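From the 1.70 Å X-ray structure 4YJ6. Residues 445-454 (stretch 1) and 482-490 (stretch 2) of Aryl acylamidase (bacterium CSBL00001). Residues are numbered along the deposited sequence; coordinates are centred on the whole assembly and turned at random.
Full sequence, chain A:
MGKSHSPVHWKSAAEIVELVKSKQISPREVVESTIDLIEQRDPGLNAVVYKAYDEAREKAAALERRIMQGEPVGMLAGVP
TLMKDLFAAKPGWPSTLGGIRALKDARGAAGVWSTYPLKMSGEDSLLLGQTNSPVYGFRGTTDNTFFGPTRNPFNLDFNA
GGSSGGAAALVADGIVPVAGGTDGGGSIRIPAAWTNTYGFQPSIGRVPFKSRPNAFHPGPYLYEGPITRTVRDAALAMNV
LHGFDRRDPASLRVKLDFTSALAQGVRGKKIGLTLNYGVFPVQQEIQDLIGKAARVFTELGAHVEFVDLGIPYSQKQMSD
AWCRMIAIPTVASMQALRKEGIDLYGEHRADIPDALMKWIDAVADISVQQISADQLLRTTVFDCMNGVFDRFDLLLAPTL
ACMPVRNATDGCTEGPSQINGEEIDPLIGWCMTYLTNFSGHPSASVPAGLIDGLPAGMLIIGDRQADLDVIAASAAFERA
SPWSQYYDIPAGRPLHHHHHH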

ATOM      1  N   SER A 445      -7.610   4.182  -1.636  1.00 11.58           N
ATOM      2  CA  SER A 445      -7.869   4.107  -3.066  1.00 11.26           C
ATOM      3  C   SER A 445      -9.018   3.120  -3.303  1.00 12.65           C
ATOM      4  O   SER A 445      -8.908   1.951  -2.940  1.00 11.34           O
ATOM      5  CB  SER A 445      -6.637   3.675  -3.844  1.00 12.88           C
ATOM      6  OG  SER A 445      -6.942   3.690  -5.250  1.00 12.58           O
ATOM      7  N   VAL A 446     -10.099   3.604  -3.922  1.00 10.72           N
ATOM      8  CA  VAL A 446     -11.235   2.766  -4.318  1.00 12.01           C
ATOM      9  C   VAL A 446     -11.252   2.552  -5.840  1.00 11.83           C
ATOM     10  O   VAL A 446     -11.109   3.499  -6.612  1.00 11.79           O
ATOM     11  CB  VAL A 446     -12.628   3.354  -3.895  1.00 13.45           C
ATOM     12  CG1 VAL A 446     -12.744   3.379  -2.373  1.00 17.65           C
ATOM     13  CG2 VAL A 446     -12.875   4.778  -4.438  1.00 15.67           C
ATOM     14  N   PRO A 447     -11.474   1.317  -6.276  1.00 10.09           N
ATOM     15  CA  PRO A 447     -11.505   1.067  -7.722  1.00 10.20           C
ATOM     16  C   PRO A 447     -12.630   1.861  -8.353  1.00 12.96           C
ATOM     17  O   PRO A 447     -13.773   1.744  -7.916  1.00 13.39           O
ATOM     18  CB  PRO A 447     -11.799  -0.455  -7.791  1.00 11.81           C
ATOM     19  CG  PRO A 447     -11.089  -1.004  -6.527  1.00 12.26           C
ATOM     20  CD  PRO A 447     -11.354   0.071  -5.479  1.00 12.05           C
ATOM     21  N   ALA A 448     -12.303   2.666  -9.363  1.00 11.88           N
ATOM     22  CA  ALA A 448     -13.299   3.556  -9.960  1.00 14.85           C
ATOM     23  C   ALA A 448     -13.783   3.044 -11.303  1.00 17.37           C
ATOM     24  O   ALA A 448     -14.642   3.676 -11.904  1.00 17.27           O
ATOM     25  CB  ALA A 448     -12.699   4.957 -10.133  1.00 14.87           C
ATOM     26  N   GLY A 449     -13.203   1.945 -11.786  1.00 16.46           N
ATOM     27  CA  GLY A 449     -13.557   1.426 -13.107  1.00 19.42           C
ATOM     28  C   GLY A 449     -12.358   1.059 -13.955  1.00 18.21           C
ATOM     29  O   GLY A 449     -11.226   1.021 -13.478  1.00 17.00           O
ATOM     30  N   LEU A 450     -12.596   0.761 -15.240  1.00 15.97           N
ATOM     31  CA  LEU A 450     -11.510   0.438 -16.159  1.00 16.65           C
ATOM     32  C   LEU A 450     -11.451   1.449 -17.309  1.00 17.56           C
ATOM     33  O   LEU A 450     -12.481   1.988 -17.731  1.00 20.52           O
ATOM     34  CB  LEU A 450     -11.717  -0.940 -16.794  1.00 17.13           C
ATOM     35  CG  LEU A 450     -11.937  -2.119 -15.871  1.00 18.74           C
ATOM     36  CD1 LEU A 450     -12.221  -3.357 -16.733  1.00 22.91           C
ATOM     37  CD2 LEU A 450     -10.702  -2.318 -14.947  1.00 16.50           C
ATOM     38  N   ILE A 451     -10.235   1.704 -17.771  1.00 15.89           N
ATOM     39  CA  ILE A 451      -9.986   2.522 -18.952  1.00 21.05           C
ATOM     40  C   ILE A 451      -9.170   1.650 -19.871  1.00 20.28           C
ATOM     41  O   ILE A 451      -8.062   1.216 -19.531  1.00 18.16           O
ATOM     42  CB  ILE A 451      -9.247   3.831 -18.581  1.00 20.18           C
ATOM     43  CG1 ILE A 451     -10.176   4.676 -17.687  1.00 19.28           C
ATOM     44  CG2 ILE A 451      -8.820   4.623 -19.854  1.00 24.15           C
ATOM     45  CD1 ILE A 451      -9.513   5.867 -16.989  1.00 18.74           C
ATOM     46  N   ASP A 452      -9.742   1.345 -21.036  1.00 20.52           N
ATOM     47  CA  ASP A 452      -9.073   0.449 -21.986  1.00 23.78           C
ATOM     48  C   ASP A 452      -8.591  -0.844 -21.305  1.00 20.92           C
ATOM     49  O   ASP A 452      -7.482  -1.308 -21.548  1.00 21.82           O
ATOM     50  CB  ASP A 452      -7.898   1.169 -22.634  1.00 25.95           C
ATOM     51  CG  ASP A 452      -7.437   0.501 -23.941  1.00 35.65           C
ATOM     52  OD1 ASP A 452      -8.218  -0.294 -24.515  1.00 36.12           O
ATOM     53  OD2 ASP A 452      -6.296   0.780 -24.393  1.00 35.68           O
ATOM     54  N   GLY A 453      -9.438  -1.407 -20.454  1.00 18.36           N
ATOM     55  CA  GLY A 453      -9.196  -2.714 -19.870  1.00 20.11           C
ATOM     56  C   GLY A 453      -8.316  -2.698 -18.616  1.00 18.78           C
ATOM     57  O   GLY A 453      -8.090  -3.744 -18.020  1.00 20.96           O
ATOM     58  N   LEU A 454      -7.830  -1.520 -18.216  1.00 19.16           N
ATOM     59  CA  LEU A 454      -6.915  -1.422 -17.073  1.00 16.97           C
ATOM     60  C   LEU A 454      -7.550  -0.596 -15.933  1.00 17.89           C
ATOM     61  O   LEU A 454      -8.315   0.342 -16.155  1.00 15.94           O
ATOM     62  CB  LEU A 454      -5.591  -0.792 -17.488  1.00 18.19           C
ATOM     63  CG  LEU A 454      -4.717  -1.583 -18.462  1.00 22.07           C
ATOM     64  CD1 LEU A 454      -3.443  -0.799 -18.716  1.00 19.92           C
ATOM     65  CD2 LEU A 454      -4.438  -2.978 -17.880  1.00 21.78           C
ATOM     66  N   PRO A 482     -20.057  -0.949  -7.695  1.00 15.15           N
ATOM     67  CA  PRO A 482     -19.202  -2.104  -7.463  1.00 17.30           C
ATOM     68  C   PRO A 482     -18.105  -2.273  -8.496  1.00 18.25           C
ATOM     69  O   PRO A 482     -18.239  -1.871  -9.664  1.00 18.36           O
ATOM     70  CB  PRO A 482     -20.169  -3.296  -7.511  1.00 18.58           C
ATOM     71  CG  PRO A 482     -21.414  -2.782  -8.174  1.00 18.45           C
ATOM     72  CD  PRO A 482     -21.480  -1.315  -7.851  1.00 18.22           C
ATOM     73  N   TRP A 483     -17.008  -2.871  -8.038  1.00 14.49           N
ATOM     74  CA  TRP A 483     -15.875  -3.172  -8.882  1.00 15.29           C
ATOM     75  C   TRP A 483     -15.576  -4.671  -8.928  1.00 14.32           C
ATOM     76  O   TRP A 483     -14.678  -5.090  -9.650  1.00 14.79           O
ATOM     77  CB  TRP A 483     -14.626  -2.419  -8.411  1.00 14.52           C
ATOM     78  CG  TRP A 483     -14.167  -2.777  -6.996  1.00 13.48           C
ATOM     79  CD1 TRP A 483     -13.430  -3.869  -6.612  1.00 14.21           C
ATOM     80  CD2 TRP A 483     -14.388  -1.999  -5.821  1.00 12.24           C
ATOM     81  NE1 TRP A 483     -13.183  -3.813  -5.249  1.00 12.53           N
ATOM     82  CE2 TRP A 483     -13.761  -2.682  -4.739  1.00 11.88           C
ATOM     83  CE3 TRP A 483     -15.062  -0.796  -5.566  1.00 12.14           C
ATOM     84  CZ2 TRP A 483     -13.799  -2.206  -3.424  1.00 14.59           C
ATOM     85  CZ3 TRP A 483     -15.082  -0.305  -4.250  1.00 13.30           C
ATOM     86  CH2 TRP A 483     -14.454  -1.029  -3.193  1.00 12.54           C
ATOM     87  N   SER A 484     -16.332  -5.466  -8.186  1.00 14.32           N
ATOM     88  CA  SER A 484     -16.017  -6.901  -8.105  1.00 17.86           C
ATOM     89  C   SER A 484     -16.156  -7.583  -9.464  1.00 17.23           C
ATOM     90  O   SER A 484     -15.454  -8.540  -9.759  1.00 16.82           O
ATOM     91  CB  SER A 484     -16.916  -7.589  -7.071  1.00 19.82           C
ATOM     92  OG  SER A 484     -18.264  -7.476  -7.472  1.00 24.54           O
ATOM     93  N   GLN A 485     -17.076  -7.091 -10.304  1.00 17.80           N
ATOM     94  CA  GLN A 485     -17.257  -7.707 -11.615  1.00 20.01           C
ATOM     95  C   GLN A 485     -15.987  -7.631 -12.434  1.00 18.99           C
ATOM     96  O   GLN A 485     -15.742  -8.489 -13.269  1.00 21.07           O
ATOM     97  CB  GLN A 485     -18.412  -7.045 -12.400  1.00 19.60           C
ATOM     98  CG  GLN A 485     -18.126  -5.634 -12.847  1.00 22.14           C
ATOM     99  CD  GLN A 485     -18.464  -4.593 -11.798  1.00 23.06           C
ATOM    100  OE1 GLN A 485     -18.798  -4.906 -10.641  1.00 21.60           O
ATOM    101  NE2 GLN A 485     -18.423  -3.334 -12.212  1.00 24.21           N
ATOM    102  N   TYR A 486     -15.155  -6.609 -12.220  1.00 16.74           N
ATOM    103  CA  TYR A 486     -13.947  -6.495 -13.025  1.00 16.05           C
ATOM    104  C   TYR A 486     -12.915  -7.608 -12.735  1.00 15.32           C
ATOM    105  O   TYR A 486     -12.016  -7.849 -13.549  1.00 16.89           O
ATOM    106  CB  TYR A 486     -13.281  -5.137 -12.819  1.00 15.96           C
ATOM    107  CG  TYR A 486     -14.205  -3.948 -13.103  1.00 18.13           C
ATOM    108  CD1 TYR A 486     -14.914  -3.847 -14.294  1.00 20.13           C
ATOM    109  CD2 TYR A 486     -14.367  -2.945 -12.156  1.00 17.32           C
ATOM    110  CE1 TYR A 486     -15.769  -2.758 -14.534  1.00 20.98           C
ATOM    111  CE2 TYR A 486     -15.202  -1.858 -12.378  1.00 18.49           C
ATOM    112  CZ  TYR A 486     -15.909  -1.775 -13.567  1.00 18.51           C
ATOM    113  OH  TYR A 486     -16.721  -0.691 -13.751  1.00 21.81           O
ATOM    114  N   TYR A 487     -13.032  -8.274 -11.588  1.00 17.54           N
ATOM    115  CA  TYR A 487     -12.125  -9.382 -11.284  1.00 15.20           C
ATOM    116  C   TYR A 487     -12.331 -10.523 -12.290  1.00 18.61           C
ATOM    117  O   TYR A 487     -11.533 -11.449 -12.337  1.00 18.09           O
ATOM    118  CB  TYR A 487     -12.277  -9.920  -9.836  1.00 16.03           C
ATOM    119  CG  TYR A 487     -11.900  -8.895  -8.775  1.00 14.33           C
ATOM    120  CD1 TYR A 487     -10.656  -8.279  -8.802  1.00 14.22           C
ATOM    121  CD2 TYR A 487     -12.798  -8.536  -7.787  1.00 13.03           C
ATOM    122  CE1 TYR A 487     -10.315  -7.312  -7.846  1.00 12.18           C
ATOM    123  CE2 TYR A 487     -12.473  -7.586  -6.838  1.00 13.98           C
ATOM    124  CZ  TYR A 487     -11.229  -6.993  -6.868  1.00 13.65           C
ATOM    125  OH  TYR A 487     -10.939  -6.033  -5.908  1.00 12.08           O
ATOM    126  N   ASP A 488     -13.410 -10.478 -13.085  1.00 18.69           N
ATOM    127  CA  ASP A 488     -13.563 -11.507 -14.116  1.00 19.47           C
ATOM    128  C   ASP A 488     -12.358 -11.547 -15.043  1.00 19.50           C
ATOM    129  O   ASP A 488     -12.034 -12.588 -15.631  1.00 20.46           O
ATOM    130  CB  ASP A 488     -14.831 -11.283 -14.968  1.00 22.17           C
ATOM    131  CG  ASP A 488     -16.125 -11.505 -14.188  1.00 27.09           C
ATOM    132  OD1 ASP A 488     -16.115 -12.045 -13.068  1.00 29.04           O
ATOM    133  OD2 ASP A 488     -17.187 -11.135 -14.725  1.00 30.36           O
ATOM    134  N   ILE A 489     -11.686 -10.423 -15.223  1.00 17.36           N
ATOM    135  CA  ILE A 489     -10.567 -10.379 -16.146  1.00 19.81           C
ATOM    136  C   ILE A 489      -9.405 -11.233 -15.632  1.00 23.02           C
ATOM    137  O   ILE A 489      -9.003 -12.197 -16.291  1.00 19.95           O
ATOM    138  CB  ILE A 489     -10.156  -8.913 -16.460  1.00 19.23           C
ATOM    139  CG1 ILE A 489     -11.277  -8.202 -17.256  1.00 19.29           C
ATOM    140  CG2 ILE A 489      -8.837  -8.878 -17.211  1.00 20.97           C
ATOM    141  CD1 ILE A 489     -11.108  -6.669 -17.345  1.00 20.58           C
ATOM    142  N   PRO A 490      -8.849 -10.903 -14.448  1.00 19.53           N
ATOM    143  CA  PRO A 490      -7.815 -11.827 -13.943  1.00 19.70           C
ATOM    144  C   PRO A 490      -8.315 -13.274 -13.722  1.00 19.90           C
ATOM    145  O   PRO A 490      -7.542 -14.198 -13.925  1.00 20.18           O
ATOM    146  CB  PRO A 490      -7.354 -11.171 -12.616  1.00 17.42           C
ATOM    147  CG  PRO A 490      -8.487 -10.241 -12.208  1.00 18.12           C
ATOM    148  CD  PRO A 490      -9.113  -9.765 -13.540  1.00 19.84           C
TER
HETATM  149  O   HOH W   1     -17.039   1.198 -11.931  1.00 20.49           O
HETATM  150  O   HOH W   2     -15.269   1.057 -16.075  1.00 22.19           O

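Residues 445-451 run as a β-strand that ends in a type I' turn from I451 to L454, while the second stretch passes from a loop at P482 and W483 through a 3-10 segment (484-487) into a helix. The two come closest at the start of this path, where the CA atoms of P447 and W483 lie 6.2 Å apart, and they stand wider at the far end, with 8.6 Å between the CA atoms of G453 and I489. No direct hydrogen bond joins them. The 366 Å² buried between them is held by fitted apolar surfaces and by two waters.

The tightest fit is between P447 and W483, whose CA-to-CB bonds each point toward the opposing stretch. The proline ring lies on the indole like a lid: its CG sits 3.4 Å from the centroid of the five-membered ring of W483, only 6° off the ring normal, and P447 CB reaches W483 CG at 3.4 Å. The C-H bonds of a proline ring are slightly polarised and suit the electron-rich face of an indole, so this is a CH-π contact as well as a close steric match. V446 adds a looser contact, its CB 4.4 Å from W483 CZ3. Within its own stretch, W483 NE1 donates a weak hydrogen bond to Y487 OH (3.2 Å).

Beyond the proline, A448 turns its side chain away, and G449 leaves a shallow place on the strand that the Y486 ring occupies. G449 CA lies 3.7 Å from Y486 CE2. The backbone angles of G449 (134°/-171°) would jam a CB against the preceding carbonyl oxygen, so the conformation itself calls for glycine.

L450 is the next bump. It points toward the second stretch, and its CG rests over one face of the Y486 ring, 4.1 Å from the centroid and 22° off the normal, a second CH-π contact. Its CD1 fits between two neighbours, 3.7 Å from Y486 CD1 and 3.5 Å from I489 CD1. The I489 side chain extends toward the strand to make this contact, and its CD1 also lies 4.3 Å from G453 O, at the turn. There I451 and L454 pair through two backbone hydrogen bonds, I451 N to L454 O (2.9 Å) and L454 N to I451 O (3.0 Å), while G453 adopts a positive phi that favours glycine.

The hydroxyl of Y486 supplies the polar link. Water 1 lies 2.6 Å from Y486 OH and donates a weak hydrogen bond to A448 O at 3.4 Å; water 2 accepts from L450 N at 2.8 Å and is hydrogen-bonded to Y486 OH at 3.3 Å. One side chain thus packs its ring against G449 and L450 while its hydroxyl reaches the strand backbone through water. Behind this surface, the hydrogen bonds from Y486 N to W483 O (3.0 Å) and from I489 N to Y486 O (3.1 Å) help to set the spacing of the three residues that meet the strand.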